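Local coordinates for protein stiv-a81 (Sulfolobus Turreted Icosahedral Virus, PDB 3RKL) that is of unknown function but is a small protein of a hyperthermophile virus whose two long helices take part in a four-helix bundle, at residues Lys41-Glu44 with Lys45-Tyr49; Val53-Glu56 with Leu57-Leu61. The protein carries 1 engineered substitution. All coordinates share one frame; numbering follows the deposited sequence.

Contact 1 (Lys41-Glu44 with Lys45-Tyr49); sequences KLIE and KLSQY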
loop_
_atom_site.group_PDB
_atom_site.type_symbol
_atom_site.label_atom_id
_atom_site.label_comp_id
_atom_site.label_asym_id
_atom_site.label_seq_id
_atom_site.Cartn_x
_atom_site.Cartn_y
_atom_site.Cartn_z
ATOM N N LYS A 41 2.574 -6.461 13.829
ATOM C CA LYS A 41 1.619 -5.367 13.795
ATOM C C LYS A 41 0.321 -5.722 14.504
ATOM O O LYS A 41 -0.297 -4.862 15.126
ATOM C CB LYS A 41 1.294 -4.961 12.356
ATOM C CG LYS A 41 0.477 -3.679 12.281
ATOM C CD LYS A 41 0.699 -2.929 10.959
ATOM C CE LYS A 41 0.634 -1.422 11.146
ATOM N NZ LYS A 41 1.765 -0.901 11.968
ATOM N N LEU A 42 -0.096 -6.977 14.385
ATOM C CA LEU A 42 -1.311 -7.448 15.060
ATOM C C LEU A 42 -1.130 -7.413 16.580
ATOM O O LEU A 42 -2.023 -7.008 17.303
ATOM C CB LEU A 42 -1.648 -8.866 14.608
ATOM C CG LEU A 42 -2.816 -9.536 15.333
ATOM C CD1 LEU A 42 -4.127 -8.753 15.164
ATOM C CD2 LEU A 42 -2.959 -10.962 14.831
ATOM N N ILE A 43 0.028 -7.860 17.050
ATOM C CA ILE A 43 0.330 -7.810 18.481
ATOM C C ILE A 43 0.271 -6.362 18.974
ATOM O O ILE A 43 -0.324 -6.075 20.013
ATOM C CB ILE A 43 1.675 -8.475 18.785
ATOM C CG1 ILE A 43 1.573 -9.982 18.568
ATOM C CG2 ILE A 43 2.125 -8.154 20.212
ATOM C CD1 ILE A 43 2.912 -10.692 18.577
ATOM N N GLU A 44 0.846 -5.448 18.200
ATOM C CA GLU A 44 0.835 -4.034 18.544
ATOM C C GLU A 44 -0.587 -3.495 18.697
ATOM O O GLU A 44 -0.905 -2.790 19.655
ATOM C CB GLU A 44 1.565 -3.227 17.473
ATOM C CG GLU A 44 1.694 -1.758 17.826
ATOM C CD GLU A 44 2.252 -0.905 16.702
ATOM O OE1 GLU A 44 2.566 -1.426 15.614
ATOM O OE2 GLU A 44 2.347 0.316 16.910
ATOM N N LYS A 45 -1.440 -3.837 17.738
ATOM C CA LYS A 45 -2.804 -3.338 17.724
ATOM C C LYS A 45 -3.634 -3.964 18.841
ATOM O O LYS A 45 -4.416 -3.273 19.501
ATOM C CB LYS A 45 -3.467 -3.606 16.359
ATOM C CG LYS A 45 -2.881 -2.774 15.215
ATOM C CD LYS A 45 -2.878 -1.271 15.501
ATOM C CE LYS A 45 -2.331 -0.494 14.306
ATOM N NZ LYS A 45 -2.435 0.980 14.501
ATOM N N LEU A 46 -3.446 -5.261 19.075
ATOM C CA LEU A 46 -4.180 -5.937 20.156
ATOM C C LEU A 46 -3.772 -5.384 21.514
ATOM O O LEU A 46 -4.576 -5.344 22.450
ATOM C CB LEU A 46 -3.961 -7.447 20.128
ATOM C CG LEU A 46 -4.689 -8.212 19.029
ATOM C CD1 LEU A 46 -4.188 -9.641 18.979
ATOM C CD2 LEU A 46 -6.191 -8.178 19.259
ATOM N N SER A 47 -2.524 -4.942 21.615
ATOM C CA SER A 47 -2.004 -4.395 22.872
ATOM C C SER A 47 -2.703 -3.114 23.346
ATOM O O SER A 47 -2.635 -2.776 24.530
ATOM C CB SER A 47 -0.489 -4.161 22.761
ATOM O OG SER A 47 0.190 -5.394 22.645
ATOM N N GLN A 48 -3.375 -2.417 22.430
ATOM C CA GLN A 48 -4.221 -1.260 22.770
ATOM C C GLN A 48 -5.347 -1.631 23.736
ATOM O O GLN A 48 -5.767 -0.819 24.561
ATOM C CB GLN A 48 -4.891 -0.689 21.509
ATOM C CG GLN A 48 -3.964 -0.237 20.382
ATOM C CD GLN A 48 -4.709 0.068 19.064
ATOM O OE1 GLN A 48 -4.612 1.186 18.550
ATOM N NE2 GLN A 48 -5.450 -0.931 18.512
ATOM N N TYR A 49 -5.839 -2.860 23.608
ATOM C CA TYR A 49 -7.011 -3.340 24.351
ATOM C C TYR A 49 -6.721 -4.472 25.320
ATOM O O TYR A 49 -7.460 -4.664 26.287
ATOM C CB TYR A 49 -8.102 -3.768 23.374
ATOM C CG TYR A 49 -8.621 -2.602 22.566
ATOM C CD1 TYR A 49 -9.450 -1.654 23.150
ATOM C CD2 TYR A 49 -8.262 -2.430 21.234
ATOM C CE1 TYR A 49 -9.918 -0.576 22.433
ATOM C CE2 TYR A 49 -8.728 -1.347 20.502
ATOM C CZ TYR A 49 -9.558 -0.425 21.115
ATOM O OH TYR A 49 -10.026 0.649 20.425
#
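The carbonyl plane of Ile43 is approached from both sides, and Ser47 supplies both donors. Ser47 OG gives its hydrogen bond to Ile43 O at 2.8 Å, from well above the plane. Ser47 N, only tilted out of the plane, comes from the opposite side, 2.9 Å from Ile43 O. The hydroxyl can reach back one turn because OG stands beside its own backbone N (chi1 -67°). A second flat group, the amide of Gln48, turns back on the chain. Its NE2 donates to Lys45 O at 2.7 Å, with the acceptor 22° out of the amide plane. Lys45 O also takes Gln48 N, so two donors share it. On another side of the helix, Leu42 and Leu46 cross obliquely, with Leu42 CG 3.9 Å from Leu46 CD1. Lys45 CG, set beside its own backbone N by chi1 (-69°), lies 3.3 Å from Lys41 O. Glu44 OE1 forms a long salt bridge with Lys41 NZ, but its stronger partner is Lys30 of the third subunit. Helix 25-46 runs out in this region, within a predicted coiled coil, and leads into the connecting loop. Ile43 and Leu46 pack on Leu57 of helix 55-80, while Leu42 meets Leu39 of the second subunit.

Contact 2 (Val53-Glu56 with Leu57-Leu61); sequences VDTE and LYNLL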
loop_
_atom_site.group_PDB
_atom_site.type_symbol
_atom_site.label_atom_id
_atom_site.label_comp_id
_atom_site.label_asym_id
_atom_site.label_seq_id
_atom_site.Cartn_x
_atom_site.Cartn_y
_atom_site.Cartn_z
ATOM N N VAL A 53 -1.517 -9.973 25.529
ATOM C CA VAL A 53 -1.781 -10.571 24.228
ATOM C C VAL A 53 -1.413 -12.064 24.277
ATOM O O VAL A 53 -0.406 -12.445 24.887
ATOM C CB VAL A 53 -1.034 -9.822 23.113
ATOM C CG1 VAL A 53 -1.197 -10.533 21.770
ATOM C CG2 VAL A 53 -1.548 -8.394 23.025
ATOM N N ASP A 54 -2.251 -12.903 23.671
ATOM C CA ASP A 54 -2.054 -14.367 23.724
ATOM C C ASP A 54 -0.625 -14.783 23.381
ATOM O O ASP A 54 -0.066 -14.354 22.361
ATOM C CB ASP A 54 -3.017 -15.086 22.781
ATOM C CG ASP A 54 -4.438 -15.162 23.325
ATOM O OD1 ASP A 54 -4.642 -14.981 24.548
ATOM O OD2 ASP A 54 -5.356 -15.409 22.515
ATOM N N THR A 55 -0.051 -15.631 24.236
ATOM C CA THR A 55 1.310 -16.149 24.055
ATOM C C THR A 55 1.488 -16.847 22.719
ATOM O O THR A 55 2.586 -16.843 22.155
ATOM C CB THR A 55 1.688 -17.151 25.172
ATOM O OG1 THR A 55 1.599 -16.500 26.443
ATOM C CG2 THR A 55 3.105 -17.668 24.968
ATOM N N GLU A 56 0.413 -17.454 22.217
ATOM C CA GLU A 56 0.460 -18.118 20.919
ATOM C C GLU A 56 0.914 -17.172 19.812
ATOM O O GLU A 56 1.630 -17.595 18.904
ATOM C CB GLU A 56 -0.899 -18.712 20.543
ATOM C CG GLU A 56 -0.883 -19.536 19.262
ATOM C CD GLU A 56 0.125 -20.678 19.308
ATOM O OE1 GLU A 56 -0.099 -21.636 20.076
ATOM O OE2 GLU A 56 1.140 -20.615 18.572
ATOM N N LEU A 57 0.484 -15.906 19.864
ATOM C CA LEU A 57 0.896 -14.934 18.843
ATOM C C LEU A 57 2.394 -14.642 18.900
ATOM O O LEU A 57 3.040 -14.560 17.856
ATOM C CB LEU A 57 0.084 -13.630 18.927
ATOM C CG LEU A 57 -1.398 -13.735 18.526
ATOM C CD1 LEU A 57 -2.045 -12.363 18.590
ATOM C CD2 LEU A 57 -1.565 -14.314 17.133
ATOM N N TYR A 58 2.946 -14.500 20.105
ATOM C CA TYR A 58 4.396 -14.290 20.273
ATOM C C TYR A 58 5.200 -15.516 19.814
ATOM O O TYR A 58 6.280 -15.379 19.209
ATOM C CB TYR A 58 4.766 -13.946 21.719
ATOM C CG TYR A 58 4.248 -12.608 22.208
ATOM C CD1 TYR A 58 5.005 -11.459 22.096
ATOM C CD2 TYR A 58 2.997 -12.508 22.813
ATOM C CE1 TYR A 58 4.518 -10.228 22.549
ATOM C CE2 TYR A 58 2.507 -11.285 23.272
ATOM C CZ TYR A 58 3.273 -10.155 23.137
ATOM O OH TYR A 58 2.784 -8.945 23.585
ATOM N N ASN A 59 4.672 -16.701 20.120
ATOM C CA ASN A 59 5.262 -17.968 19.688
ATOM C C ASN A 59 5.294 -18.082 18.158
ATOM O O ASN A 59 6.341 -18.402 17.591
ATOM C CB ASN A 59 4.505 -19.159 20.297
ATOM C CG ASN A 59 4.749 -19.311 21.788
ATOM O OD1 ASN A 59 5.822 -18.982 22.285
ATOM N ND2 ASN A 59 3.752 -19.824 22.508
ATOM N N LEU A 60 4.165 -17.793 17.504
ATOM C CA LEU A 60 4.086 -17.810 16.032
ATOM C C LEU A 60 5.073 -16.826 15.424
ATOM O O LEU A 60 5.744 -17.118 14.435
ATOM C CB LEU A 60 2.682 -17.442 15.543
ATOM C CG LEU A 60 1.562 -18.476 15.626
ATOM C CD1 LEU A 60 0.241 -17.798 15.295
ATOM C CD2 LEU A 60 1.818 -19.648 14.688
ATOM N N LEU A 61 5.109 -15.626 15.996
ATOM C CA LEU A 61 6.015 -14.581 15.530
ATOM C C LEU A 61 7.455 -15.067 15.510
ATOM O O LEU A 61 8.178 -14.902 14.516
ATOM C CB LEU A 61 5.866 -13.331 16.396
ATOM C CG LEU A 61 6.805 -12.162 16.095
ATOM C CD1 LEU A 61 6.664 -11.710 14.640
ATOM C CD2 LEU A 61 6.564 -11.006 17.034
HETATM O O HOH W 1 1.105 -8.707 25.791
#
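One water bridges Val53 and Tyr58. It accepts from Val53 N at 2.9 Å and is also hydrogen-bonded to Tyr58 OH, at 2.8 Å. The tyrosine ring lies back along the chain, with CG beside its own backbone N (chi1 -67°). This brings the ring edge to the backbone of Val53, whose O lies in the ring plane, 3.5 Å from Tyr58 CE2. The Val53 side chain crosses the tyrosine at about a right angle, and its CB also meets CE2. Its CG1 branch turns to Leu57 and lies 3.8 Å from Leu57 CD1. Helix 55-80 begins here and pairs with helix 25-46 as a helical hairpin of the four-helix bundle; the predicted coiled coil ends within this region. Leu57 N donates to Asp54 O from 51° above the carbonyl plane. Asn59 N bonds to Thr55 O nearly along the C=O axis. Alongside, the Thr55 methyl CG2 lies 3.3 Å from Asn59 ND2. Glu56 folds over at chi2 (57°), so that its OE2 comes 3.7 Å from Leu60 CG. Leu57 packs on Leu57 of the second subunit. Asp54 OD2 lies close to Glu56 OE2 of that subunit, and this meeting of like charges may favour a proton on one of them. On another side, the Tyr58 ring meets Phe75 of the third subunit.

How the contacts relate
Contact 1 lies at the end of helix 25-46, and contact 2 at the start of helix 55-80. The two helices follow each other in the chain, and the contact centres are 11 Å apart. They meet directly through side chains. Leu46 CD1 lies 3.5 Å from Leu57 CD1. Ile43 CG2 lies 3.5 Å from Tyr58 OH, the hydroxyl that holds the water. Ser47 OG, already bonded to Ile43 O, also packs on Val53 CG2 at 3.5 Å. These pairs join the end region of one helix to the start of the next, with flanking residues of the connection between them. Both contacts also touch the second and third subunits, so this end of the helix pair belongs to the interfaces of the assembly.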